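Long-range contact in major capsid protein P2 (Pseudoalteromonas phage pm2, PDB 2VVF), which forms the trimeric, double jelly-roll building block of the viral capsid: residues Ser142-Asn156 and Met250-Trp264. Numbering follows the deposited sequence.
Sequences SWLTMRRNFFKQLNN and MDEQAEIIVEYMGVW. With CA (calcium ion), chain G.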
loop_
_atom_site.group_PDB
_atom_site.type_symbol
_atom_site.label_atom_id
_atom_site.label_comp_id
_atom_site.label_asym_id
_atom_site.label_seq_id
_atom_site.Cartn_x
_atom_site.Cartn_y
_atom_site.Cartn_z
ATOM N N SER A 142 -23.365 -6.715 -12.918
ATOM C CA SER A 142 -22.311 -7.719 -12.802
ATOM C C SER A 142 -21.931 -8.068 -11.360
ATOM O O SER A 142 -22.792 -8.158 -10.484
ATOM C CB SER A 142 -21.079 -7.273 -13.594
ATOM O OG SER A 142 -20.023 -8.208 -13.477
ATOM N N TRP A 143 -20.638 -8.285 -11.129
ATOM C CA TRP A 143 -20.133 -8.640 -9.803
ATOM C C TRP A 143 -20.360 -7.527 -8.785
ATOM O O TRP A 143 -19.840 -6.423 -8.933
ATOM C CB TRP A 143 -18.646 -8.998 -9.870
ATOM C CG TRP A 143 -18.398 -10.472 -9.943
ATOM C CD1 TRP A 143 -18.262 -11.226 -11.073
ATOM C CD2 TRP A 143 -18.306 -11.381 -8.839
ATOM N NE1 TRP A 143 -18.081 -12.548 -10.740
ATOM C CE2 TRP A 143 -18.107 -12.669 -9.375
ATOM C CE3 TRP A 143 -18.362 -11.228 -7.451
ATOM C CZ2 TRP A 143 -17.963 -13.796 -8.571
ATOM C CZ3 TRP A 143 -18.223 -12.350 -6.655
ATOM C CH2 TRP A 143 -18.023 -13.618 -7.217
ATOM N N LEU A 144 -21.129 -7.832 -7.746
ATOM C CA LEU A 144 -21.438 -6.858 -6.706
ATOM C C LEU A 144 -21.310 -7.476 -5.318
ATOM O O LEU A 144 -21.417 -8.690 -5.156
ATOM C CB LEU A 144 -22.870 -6.343 -6.890
ATOM C CG LEU A 144 -23.096 -4.992 -7.573
ATOM C CD1 LEU A 144 -21.950 -4.640 -8.499
ATOM C CD2 LEU A 144 -24.417 -4.994 -8.328
ATOM N N THR A 145 -21.105 -6.625 -4.316
ATOM C CA THR A 145 -21.033 -7.064 -2.926
ATOM C C THR A 145 -22.449 -6.986 -2.364
ATOM O O THR A 145 -23.122 -5.964 -2.506
ATOM C CB THR A 145 -20.076 -6.182 -2.100
ATOM O OG1 THR A 145 -18.734 -6.349 -2.572
ATOM C CG2 THR A 145 -20.142 -6.559 -0.628
ATOM N N MET A 146 -22.911 -8.071 -1.752
ATOM C CA MET A 146 -24.260 -8.106 -1.199
ATOM C C MET A 146 -24.250 -8.331 0.306
ATOM O O MET A 146 -24.196 -9.466 0.775
ATOM C CB MET A 146 -25.102 -9.172 -1.903
ATOM C CG MET A 146 -25.380 -8.857 -3.362
ATOM S SD MET A 146 -25.443 -10.323 -4.395
ATOM C CE MET A 146 -25.160 -9.605 -6.027
ATOM N N ARG A 147 -24.294 -7.235 1.055
ATOM C CA ARG A 147 -24.278 -7.289 2.512
ATOM C C ARG A 147 -25.642 -7.712 3.051
ATOM O O ARG A 147 -26.645 -7.031 2.832
ATOM C CB ARG A 147 -23.882 -5.924 3.076
ATOM C CG ARG A 147 -23.566 -5.911 4.559
ATOM C CD ARG A 147 -23.638 -4.491 5.106
ATOM N NE ARG A 147 -22.943 -4.350 6.382
ATOM C CZ ARG A 147 -23.544 -4.390 7.566
ATOM N NH1 ARG A 147 -24.856 -4.572 7.638
ATOM N NH2 ARG A 147 -22.835 -4.253 8.678
ATOM N N ARG A 148 -25.673 -8.847 3.745
ATOM C CA ARG A 148 -26.917 -9.377 4.299
ATOM C C ARG A 148 -26.915 -9.402 5.824
ATOM O O ARG A 148 -25.879 -9.616 6.455
ATOM C CB ARG A 148 -27.214 -10.769 3.739
ATOM C CG ARG A 148 -27.653 -10.767 2.284
ATOM C CD ARG A 148 -28.512 -9.551 1.964
ATOM N NE ARG A 148 -28.489 -9.229 0.540
ATOM C CZ ARG A 148 -29.154 -9.905 -0.390
ATOM N NH1 ARG A 148 -29.909 -10.938 -0.047
ATOM N NH2 ARG A 148 -29.065 -9.547 -1.662
ATOM N N ASN A 149 -28.091 -9.187 6.405
ATOM C CA ASN A 149 -28.256 -9.136 7.852
ATOM C C ASN A 149 -28.957 -10.378 8.393
ATOM O O ASN A 149 -29.949 -10.836 7.828
ATOM C CB ASN A 149 -29.072 -7.892 8.228
ATOM C CG ASN A 149 -28.548 -7.201 9.467
ATOM O OD1 ASN A 149 -27.536 -7.607 10.041
ATOM N ND2 ASN A 149 -29.234 -6.145 9.888
ATOM N N PHE A 150 -28.448 -10.901 9.506
ATOM C CA PHE A 150 -29.039 -12.069 10.154
ATOM C C PHE A 150 -28.951 -11.918 11.672
ATOM O O PHE A 150 -27.953 -11.428 12.198
ATOM C CB PHE A 150 -28.336 -13.357 9.720
ATOM C CG PHE A 150 -28.310 -13.567 8.233
ATOM C CD1 PHE A 150 -29.408 -14.095 7.575
ATOM C CD2 PHE A 150 -27.180 -13.255 7.495
ATOM C CE1 PHE A 150 -29.388 -14.289 6.207
ATOM C CE2 PHE A 150 -27.153 -13.446 6.128
ATOM C CZ PHE A 150 -28.260 -13.965 5.483
ATOM N N PHE A 151 -30.005 -12.327 12.372
ATOM C CA PHE A 151 -30.033 -12.237 13.826
ATOM C C PHE A 151 -30.186 -13.623 14.436
ATOM O O PHE A 151 -31.107 -14.364 14.096
ATOM C CB PHE A 151 -31.165 -11.319 14.291
ATOM C CG PHE A 151 -30.927 -9.868 13.988
ATOM C CD1 PHE A 151 -30.362 -9.031 14.936
ATOM C CD2 PHE A 151 -31.253 -9.343 12.747
ATOM C CE1 PHE A 151 -30.135 -7.696 14.657
ATOM C CE2 PHE A 151 -31.032 -8.009 12.462
ATOM C CZ PHE A 151 -30.471 -7.185 13.417
ATOM N N LYS A 152 -29.261 -13.983 15.317
ATOM C CA LYS A 152 -29.294 -15.296 15.939
ATOM C C LYS A 152 -28.950 -15.226 17.419
ATOM O O LYS A 152 -28.228 -14.331 17.858
ATOM C CB LYS A 152 -28.352 -16.256 15.211
ATOM C CG LYS A 152 -29.042 -17.111 14.163
ATOM C CD LYS A 152 -28.400 -16.945 12.801
ATOM C CE LYS A 152 -29.404 -17.199 11.691
ATOM N NZ LYS A 152 -28.932 -18.245 10.744
ATOM N N GLN A 153 -29.480 -16.173 18.183
ATOM C CA GLN A 153 -29.247 -16.214 19.619
ATOM C C GLN A 153 -27.947 -16.919 19.973
ATOM O O GLN A 153 -27.666 -18.019 19.491
ATOM C CB GLN A 153 -30.419 -16.886 20.337
ATOM C CG GLN A 153 -30.319 -16.851 21.854
ATOM C CD GLN A 153 -30.575 -15.470 22.422
ATOM O OE1 GLN A 153 -30.977 -14.555 21.703
ATOM N NE2 GLN A 153 -30.343 -15.311 23.721
ATOM N N LEU A 154 -27.161 -16.276 20.828
ATOM C CA LEU A 154 -25.904 -16.845 21.287
ATOM C C LEU A 154 -26.085 -17.235 22.738
ATOM O O LEU A 154 -26.777 -16.561 23.497
ATOM C CB LEU A 154 -24.765 -15.834 21.166
ATOM C CG LEU A 154 -24.184 -15.648 19.765
ATOM C CD1 LEU A 154 -22.913 -14.818 19.821
ATOM C CD2 LEU A 154 -23.933 -16.992 19.099
ATOM N N ASN A 155 -25.476 -18.342 23.122
ATOM C CA ASN A 155 -25.595 -18.783 24.486
ATOM C C ASN A 155 -24.294 -18.544 25.180
ATOM O O ASN A 155 -23.256 -18.298 24.551
ATOM C CB ASN A 155 -25.857 -20.279 24.540
ATOM C CG ASN A 155 -27.042 -20.683 23.729
ATOM O OD1 ASN A 155 -26.921 -21.426 22.748
ATOM N ND2 ASN A 155 -28.200 -20.136 24.079
ATOM N N ASN A 156 -24.340 -18.717 26.488
ATOM C CA ASN A 156 -23.142 -18.647 27.265
ATOM C C ASN A 156 -22.697 -20.113 27.290
ATOM O O ASN A 156 -23.299 -20.974 27.951
ATOM C CB ASN A 156 -23.429 -18.125 28.660
ATOM C CG ASN A 156 -22.355 -18.504 29.628
ATOM O OD1 ASN A 156 -21.169 -18.511 29.280
ATOM N ND2 ASN A 156 -22.756 -18.883 30.839
ATOM N N MET A 250 -21.685 -14.803 27.152
ATOM C CA MET A 250 -22.927 -14.108 27.450
ATOM C C MET A 250 -24.083 -14.739 26.692
ATOM O O MET A 250 -23.886 -15.399 25.674
ATOM C CB MET A 250 -22.810 -12.642 27.029
ATOM C CG MET A 250 -22.432 -11.692 28.142
ATOM S SD MET A 250 -21.934 -10.088 27.489
ATOM C CE MET A 250 -20.169 -10.346 27.278
ATOM N N ASP A 251 -25.297 -14.515 27.179
ATOM C CA ASP A 251 -26.485 -15.014 26.503
ATOM C C ASP A 251 -27.154 -13.812 25.853
ATOM O O ASP A 251 -27.863 -13.054 26.514
ATOM C CB ASP A 251 -27.437 -15.678 27.498
ATOM C CG ASP A 251 -27.889 -17.051 27.040
ATOM O OD1 ASP A 251 -28.794 -17.125 26.180
ATOM O OD2 ASP A 251 -27.334 -18.053 27.537
ATOM N N GLU A 252 -26.887 -13.618 24.568
ATOM C CA GLU A 252 -27.424 -12.472 23.847
ATOM C C GLU A 252 -27.789 -12.820 22.411
ATOM O O GLU A 252 -27.501 -13.918 21.934
ATOM C CB GLU A 252 -26.397 -11.336 23.845
ATOM C CG GLU A 252 -25.279 -11.519 22.825
ATOM C CD GLU A 252 -23.907 -11.189 23.385
ATOM O OE1 GLU A 252 -23.667 -10.009 23.717
ATOM O OE2 GLU A 252 -23.061 -12.106 23.471
ATOM N N GLN A 253 -28.432 -11.878 21.729
ATOM C CA GLN A 253 -28.783 -12.065 20.329
ATOM C C GLN A 253 -27.734 -11.349 19.494
ATOM O O GLN A 253 -27.552 -10.135 19.607
ATOM C CB GLN A 253 -30.170 -11.506 20.010
ATOM C CG GLN A 253 -30.460 -11.472 18.515
ATOM C CD GLN A 253 -31.829 -10.920 18.186
ATOM O OE1 GLN A 253 -32.801 -11.664 18.088
ATOM N NE2 GLN A 253 -31.904 -9.613 17.972
ATOM N N ALA A 254 -27.019 -12.117 18.683
ATOM C CA ALA A 254 -25.964 -11.570 17.847
ATOM C C ALA A 254 -26.479 -11.187 16.471
ATOM O O ALA A 254 -27.361 -11.845 15.921
ATOM C CB ALA A 254 -24.832 -12.576 17.716
ATOM N N GLU A 255 -25.909 -10.129 15.910
ATOM C CA GLU A 255 -26.255 -9.723 14.558
ATOM C C GLU A 255 -25.141 -10.236 13.658
ATOM O O GLU A 255 -24.002 -9.776 13.744
ATOM C CB GLU A 255 -26.368 -8.201 14.440
ATOM C CG GLU A 255 -26.756 -7.746 13.041
ATOM C CD GLU A 255 -26.691 -6.243 12.856
ATOM O OE1 GLU A 255 -26.617 -5.511 13.867
ATOM O OE2 GLU A 255 -26.736 -5.794 11.691
ATOM N N ILE A 256 -25.459 -11.234 12.841
ATOM C CA ILE A 256 -24.475 -11.825 11.944
ATOM C C ILE A 256 -24.494 -11.141 10.579
ATOM O O ILE A 256 -25.487 -11.208 9.854
ATOM C CB ILE A 256 -24.670 -13.350 11.805
ATOM C CG1 ILE A 256 -24.608 -14.036 13.175
ATOM C CG2 ILE A 256 -23.619 -13.938 10.873
ATOM C CD1 ILE A 256 -23.324 -13.788 13.931
ATOM N N ILE A 257 -23.387 -10.490 10.232
ATOM C CA ILE A 257 -23.265 -9.816 8.945
ATOM C C ILE A 257 -22.513 -10.714 7.973
ATOM O O ILE A 257 -21.394 -11.139 8.252
ATOM C CB ILE A 257 -22.552 -8.455 9.084
ATOM C CG1 ILE A 257 -23.203 -7.623 10.189
ATOM C CG2 ILE A 257 -22.577 -7.699 7.759
ATOM C CD1 ILE A 257 -24.680 -7.405 9.988
ATOM N N VAL A 258 -23.132 -11.009 6.836
ATOM C CA VAL A 258 -22.501 -11.849 5.826
ATOM C C VAL A 258 -22.324 -11.074 4.527
ATOM O O VAL A 258 -23.298 -10.627 3.923
ATOM C CB VAL A 258 -23.288 -13.149 5.593
ATOM C CG1 VAL A 258 -22.558 -14.045 4.600
ATOM C CG2 VAL A 258 -23.524 -13.872 6.906
ATOM N N GLU A 259 -21.073 -10.906 4.112
ATOM C CA GLU A 259 -20.767 -10.196 2.878
ATOM C C GLU A 259 -20.704 -11.184 1.721
ATOM O O GLU A 259 -19.687 -11.844 1.511
ATOM C CB GLU A 259 -19.436 -9.454 3.004
ATOM C CG GLU A 259 -19.470 -8.275 3.961
ATOM C CD GLU A 259 -18.167 -7.501 3.974
ATOM O OE1 GLU A 259 -17.903 -6.764 3.001
ATOM O OE2 GLU A 259 -17.403 -7.637 4.952
ATOM N N TYR A 260 -21.805 -11.300 0.989
ATOM C CA TYR A 260 -21.872 -12.204 -0.148
ATOM C C TYR A 260 -21.314 -11.517 -1.389
ATOM O O TYR A 260 -21.138 -10.299 -1.411
ATOM C CB TYR A 260 -23.316 -12.640 -0.406
ATOM C CG TYR A 260 -23.872 -13.590 0.631
ATOM C CD1 TYR A 260 -23.632 -14.955 0.550
ATOM C CD2 TYR A 260 -24.660 -13.123 1.677
ATOM C CE1 TYR A 260 -24.151 -15.825 1.490
ATOM C CE2 TYR A 260 -25.181 -13.987 2.620
ATOM C CZ TYR A 260 -24.922 -15.334 2.523
ATOM O OH TYR A 260 -25.439 -16.194 3.462
ATOM N N MET A 261 -21.051 -12.307 -2.423
ATOM C CA MET A 261 -20.531 -11.791 -3.682
ATOM C C MET A 261 -21.018 -12.666 -4.829
ATOM O O MET A 261 -21.120 -13.884 -4.691
ATOM C CB MET A 261 -18.999 -11.795 -3.668
ATOM C CG MET A 261 -18.363 -10.741 -2.782
ATOM S SD MET A 261 -16.562 -10.861 -2.801
ATOM C CE MET A 261 -16.338 -12.632 -2.679
ATOM N N GLY A 262 -21.296 -12.045 -5.968
ATOM C CA GLY A 262 -21.753 -12.780 -7.138
ATOM C C GLY A 262 -22.237 -11.820 -8.221
ATOM O O GLY A 262 -22.398 -10.633 -7.976
ATOM N N VAL A 263 -22.439 -12.341 -9.421
ATOM C CA VAL A 263 -22.936 -11.579 -10.559
ATOM C C VAL A 263 -24.412 -11.340 -10.309
ATOM O O VAL A 263 -25.207 -12.280 -10.182
ATOM C CB VAL A 263 -22.714 -12.335 -11.903
ATOM C CG1 VAL A 263 -23.331 -11.595 -13.054
ATOM C CG2 VAL A 263 -21.233 -12.625 -12.143
ATOM N N TRP A 264 -24.763 -10.068 -10.203
ATOM C CA TRP A 264 -26.137 -9.690 -9.948
ATOM C C TRP A 264 -27.079 -10.229 -11.013
ATOM O O TRP A 264 -26.808 -10.142 -12.211
ATOM C CB TRP A 264 -26.273 -8.174 -9.834
ATOM C CG TRP A 264 -27.641 -7.746 -9.398
ATOM C CD1 TRP A 264 -28.111 -7.682 -8.117
ATOM C CD2 TRP A 264 -28.731 -7.357 -10.245
ATOM N NE1 TRP A 264 -29.420 -7.261 -8.114
ATOM C CE2 TRP A 264 -29.824 -7.053 -9.407
ATOM C CE3 TRP A 264 -28.886 -7.226 -11.629
ATOM C CZ2 TRP A 264 -31.053 -6.628 -9.907
ATOM C CZ3 TRP A 264 -30.108 -6.804 -12.123
ATOM C CH2 TRP A 264 -31.175 -6.511 -11.264
HETATM CA CA CA G . -19.875 -4.728 -11.104
HETATM O O HOH W 1 -25.622 -8.169 -14.269
#
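Arg147 has CG anti to the backbone N (chi1 -169°); its extended chain carries the guanidinium across to Ile257, and the turn at chi4 (-97°) presents its face to CG2 of Ile257, which sits over the centre, 3.5 Å from Arg147 CZ. Phe151, on the same face of the sheet, has CG anti to the carbonyl carbon (chi1 -70°) and receives Glu255 CG over its ring face in a CH-pi contact. On the face bearing Phe150, Val258 and Tyr260, Phe150 CE2 packs 3.7 Å from Val258 CG2 and meets the edge of Tyr260, whose hydroxyl bonds to Pro165 O. These contacts ride on a long antiparallel ladder, regular at its middle, where Arg148 N reaches Val258 O at 3.0 Å and Val258 N returns to Arg148 O at 3.1 Å. Trp143 O binds the calcium ion at 2.8 Å, with Ala105 O and Pro141 O; its indole, not touching the ion, takes Gly262 CA over its face in a CH-pi contact. The ladder joins the first and last strands of the C-terminal jelly roll, while Arg147 NH1 and Arg148 NE bond to Thr58 O and Leu56 O of strand 54-59, tying it to the N-terminal jelly roll.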